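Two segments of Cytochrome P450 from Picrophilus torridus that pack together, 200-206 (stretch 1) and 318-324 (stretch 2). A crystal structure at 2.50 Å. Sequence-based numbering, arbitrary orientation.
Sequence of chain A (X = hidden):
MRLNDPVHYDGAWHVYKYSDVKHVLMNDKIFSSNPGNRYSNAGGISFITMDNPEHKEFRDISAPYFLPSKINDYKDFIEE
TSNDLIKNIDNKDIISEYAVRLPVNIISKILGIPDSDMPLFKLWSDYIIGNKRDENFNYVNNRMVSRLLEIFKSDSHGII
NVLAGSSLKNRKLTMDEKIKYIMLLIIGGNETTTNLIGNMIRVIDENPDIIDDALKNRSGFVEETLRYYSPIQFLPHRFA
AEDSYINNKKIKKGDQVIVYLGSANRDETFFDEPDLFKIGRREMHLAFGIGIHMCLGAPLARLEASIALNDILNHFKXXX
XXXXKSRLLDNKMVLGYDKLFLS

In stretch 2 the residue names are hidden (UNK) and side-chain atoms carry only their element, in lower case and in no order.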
# COMPACT_ATOMS: atom_id res chain seq x y z
N MET A 200 8.41 7.44 7.78
CA MET A 200 8.41 7.71 9.23
C MET A 200 9.82 8.05 9.73
O MET A 200 9.99 8.83 10.69
CB MET A 200 7.89 6.54 10.06
CG MET A 200 6.48 6.08 9.60
SD MET A 200 5.78 4.99 10.85
CE MET A 200 6.70 3.49 10.60
N ILE A 201 10.83 7.50 9.05
CA ILE A 201 12.19 7.74 9.52
C ILE A 201 12.50 9.19 9.11
O ILE A 201 13.07 9.94 9.88
CB ILE A 201 13.21 6.68 8.95
CG1 ILE A 201 12.96 5.32 9.61
CG2 ILE A 201 14.67 7.13 9.13
CD1 ILE A 201 13.57 4.14 8.86
N ARG A 202 12.05 9.58 7.93
CA ARG A 202 12.18 10.96 7.53
C ARG A 202 11.46 11.97 8.47
O ARG A 202 11.96 13.07 8.76
CB ARG A 202 11.67 11.08 6.10
CG ARG A 202 11.74 12.43 5.55
CD ARG A 202 11.32 12.42 4.12
NE ARG A 202 11.32 13.80 3.61
CZ ARG A 202 10.78 14.15 2.45
NH1 ARG A 202 10.22 13.25 1.65
NH2 ARG A 202 10.82 15.40 2.07
N VAL A 203 10.28 11.64 8.98
CA VAL A 203 9.67 12.60 9.90
C VAL A 203 10.60 12.74 11.10
O VAL A 203 10.90 13.87 11.53
CB VAL A 203 8.25 12.17 10.37
CG1 VAL A 203 7.77 13.07 11.54
CG2 VAL A 203 7.28 12.15 9.20
N ILE A 204 11.05 11.61 11.65
CA ILE A 204 11.89 11.65 12.85
C ILE A 204 13.16 12.50 12.61
O ILE A 204 13.45 13.41 13.39
CB ILE A 204 12.33 10.25 13.33
CG1 ILE A 204 11.12 9.35 13.66
CG2 ILE A 204 13.25 10.40 14.54
CD1 ILE A 204 10.21 9.93 14.74
N ASP A 205 13.90 12.19 11.54
CA ASP A 205 15.01 13.00 11.06
C ASP A 205 14.68 14.48 11.03
O ASP A 205 15.51 15.30 11.40
CB ASP A 205 15.39 12.56 9.62
CG ASP A 205 16.48 13.45 8.97
OD1 ASP A 205 16.15 14.19 8.01
OD2 ASP A 205 17.63 13.39 9.45
N GLU A 206 13.49 14.85 10.58
CA GLU A 206 13.15 16.27 10.39
C GLU A 206 12.59 16.92 11.66
O GLU A 206 12.60 18.13 11.81
CB GLU A 206 12.22 16.49 9.18
CG GLU A 206 12.89 16.18 7.84
CD GLU A 206 11.89 16.05 6.68
OE1 GLU A 206 10.65 16.15 6.90
OE2 GLU A 206 12.34 15.88 5.52
N UNK A 318 19.91 8.20 18.21
CA UNK A 318 19.93 9.38 17.38
C UNK A 318 19.56 8.90 15.98
O UNK A 318 20.06 7.85 15.52
c UNK A 318 21.71 10.74 18.73
c UNK A 318 25.01 11.96 20.28
c UNK A 318 21.32 10.05 17.40
n UNK A 318 25.46 12.06 21.54
c UNK A 318 23.16 11.35 18.70
n UNK A 318 25.83 12.29 19.29
n UNK A 318 23.76 11.53 20.04
N UNK A 319 18.68 9.64 15.31
CA UNK A 319 18.25 9.30 13.96
C UNK A 319 18.47 10.48 12.99
O UNK A 319 17.63 11.33 12.89
c UNK A 319 16.76 8.80 13.98
c UNK A 319 16.13 8.64 12.55
c UNK A 319 15.41 6.77 14.72
c UNK A 319 16.69 7.50 14.80
N UNK A 320 19.63 10.54 12.33
CA UNK A 320 19.92 11.47 11.23
C UNK A 320 20.05 10.69 9.94
O UNK A 320 20.78 9.69 9.87
c UNK A 320 23.01 13.14 12.98
c UNK A 320 21.25 12.22 11.41
c UNK A 320 23.35 13.34 14.49
n UNK A 320 22.85 12.22 15.40
c UNK A 320 21.51 12.88 12.76
N UNK A 321 19.37 11.12 8.90
CA UNK A 321 19.49 10.46 7.61
C UNK A 321 20.76 10.93 6.95
O UNK A 321 21.01 12.11 6.90
c UNK A 321 18.31 10.77 6.72
c UNK A 321 18.68 10.50 5.24
c UNK A 321 15.74 10.26 6.38
c UNK A 321 17.07 9.97 7.18
N UNK A 322 21.59 10.03 6.46
CA UNK A 322 22.78 10.47 5.74
C UNK A 322 22.47 10.76 4.28
O UNK A 322 22.39 9.85 3.48
o UNK A 322 26.22 9.34 5.36
o UNK A 322 25.11 10.89 4.31
c UNK A 322 25.16 9.93 5.11
c UNK A 322 23.91 9.46 5.82
N UNK A 323 22.37 12.03 3.93
CA UNK A 323 21.94 12.40 2.59
C UNK A 323 22.99 12.35 1.48
O UNK A 323 22.65 12.59 0.31
o UNK A 323 15.83 13.05 3.84
c UNK A 323 17.15 13.24 3.55
c UNK A 323 19.30 13.98 4.19
c UNK A 323 19.80 13.64 2.94
c UNK A 323 18.94 13.05 2.02
c UNK A 323 21.26 13.79 2.62
c UNK A 323 17.97 13.79 4.48
c UNK A 323 17.61 12.87 2.31
N UNK A 324 24.24 12.07 1.85
CA UNK A 324 25.30 11.87 0.88
C UNK A 324 25.28 10.43 0.33
O UNK A 324 26.09 10.09 -0.53
n UNK A 324 27.53 16.12 3.45
c UNK A 324 28.16 13.94 2.48
c UNK A 324 26.96 13.66 1.59
c UNK A 324 28.49 15.44 2.54
c UNK A 324 26.66 12.18 1.51
O HOH W 1 15.08 14.33 5.81

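Stretch 1 is a helical segment, and stretch 2 runs past it without regular secondary structure. At position 318 the side chain holds three carbons, a nitrogen, and then a carbon bearing two more nitrogens. The CA-to-CB bond of this guanidinium-tipped chain points away from the helix, and the side chain makes no contact with it; the residue is Arg318.

Position 319 carries four carbons, forked at the first, with one arm two carbons long. Its CB lies 3.9 Å from CG2 of Ile204, and one of its branch carbons approaches Ile201. A beta-branched, purely aliphatic chain of this shape is isoleucine, Ile319, and the approach to Ile201 is CG2 to CG2 at 4.0 Å.

At position 320 four carbons in a row end in a nitrogen. The CA-to-CB bond points away from the helix, so the contact falls near the backbone, where CA is 3.5 Å from OD2 of Asp205. The unbranched chain and terminal amine identify Lys320.

Position 321 repeats the pattern of four carbons forked at the first, again with one longer arm, but is buried. Its backbone N donates a hydrogen bond to Asp205 OD2, and its CA-to-CB bond points toward the helix. This is Ile321, whose CD1 reaches to 3.8 Å from CA of Arg202 while CG1 lies 4.2 Å from Ile201 CG2.

Position 322 has two carbons, the second carrying two oxygens, a short carboxylate. Its CA-to-CB bond points away from stretch 1, and the side chain makes no contact with the helix: Asp322. Its OD1 accepts a hydrogen bond of 2.9 Å from the backbone N of residue 324.

At position 323 one carbon leads to a six-carbon ring bearing an oxygen; Asp205 OD1 sits at the ring edge. This is Tyr323, whose CE1 lies 4.0 Å from Asp205 OD1. A water joins the two side chains, 2.5 Å from both Tyr323 OH and Asp205 OD1. It accepts from the hydroxyl and donates to the carboxylate, with a second donation to Glu206 OE2 at 3.2 Å.

Position 324 again shows four carbons in a row and a terminal nitrogen, out of reach of the helix: Lys324.

The contact combines aliphatic packing with one well-directed polar anchor. Ile319 and Ile321 both face the helix and meet Ile201. Asp205 fixes this strip through the nearly linear bond from Ile321 N to its OD2 (2.9 Å, 171°), while its OD1 engages the water. Nearby, Arg202 NE and Glu206 OE2 form a salt bridge (3.0 Å).

Stretch 2 318-324: RIKIDYK
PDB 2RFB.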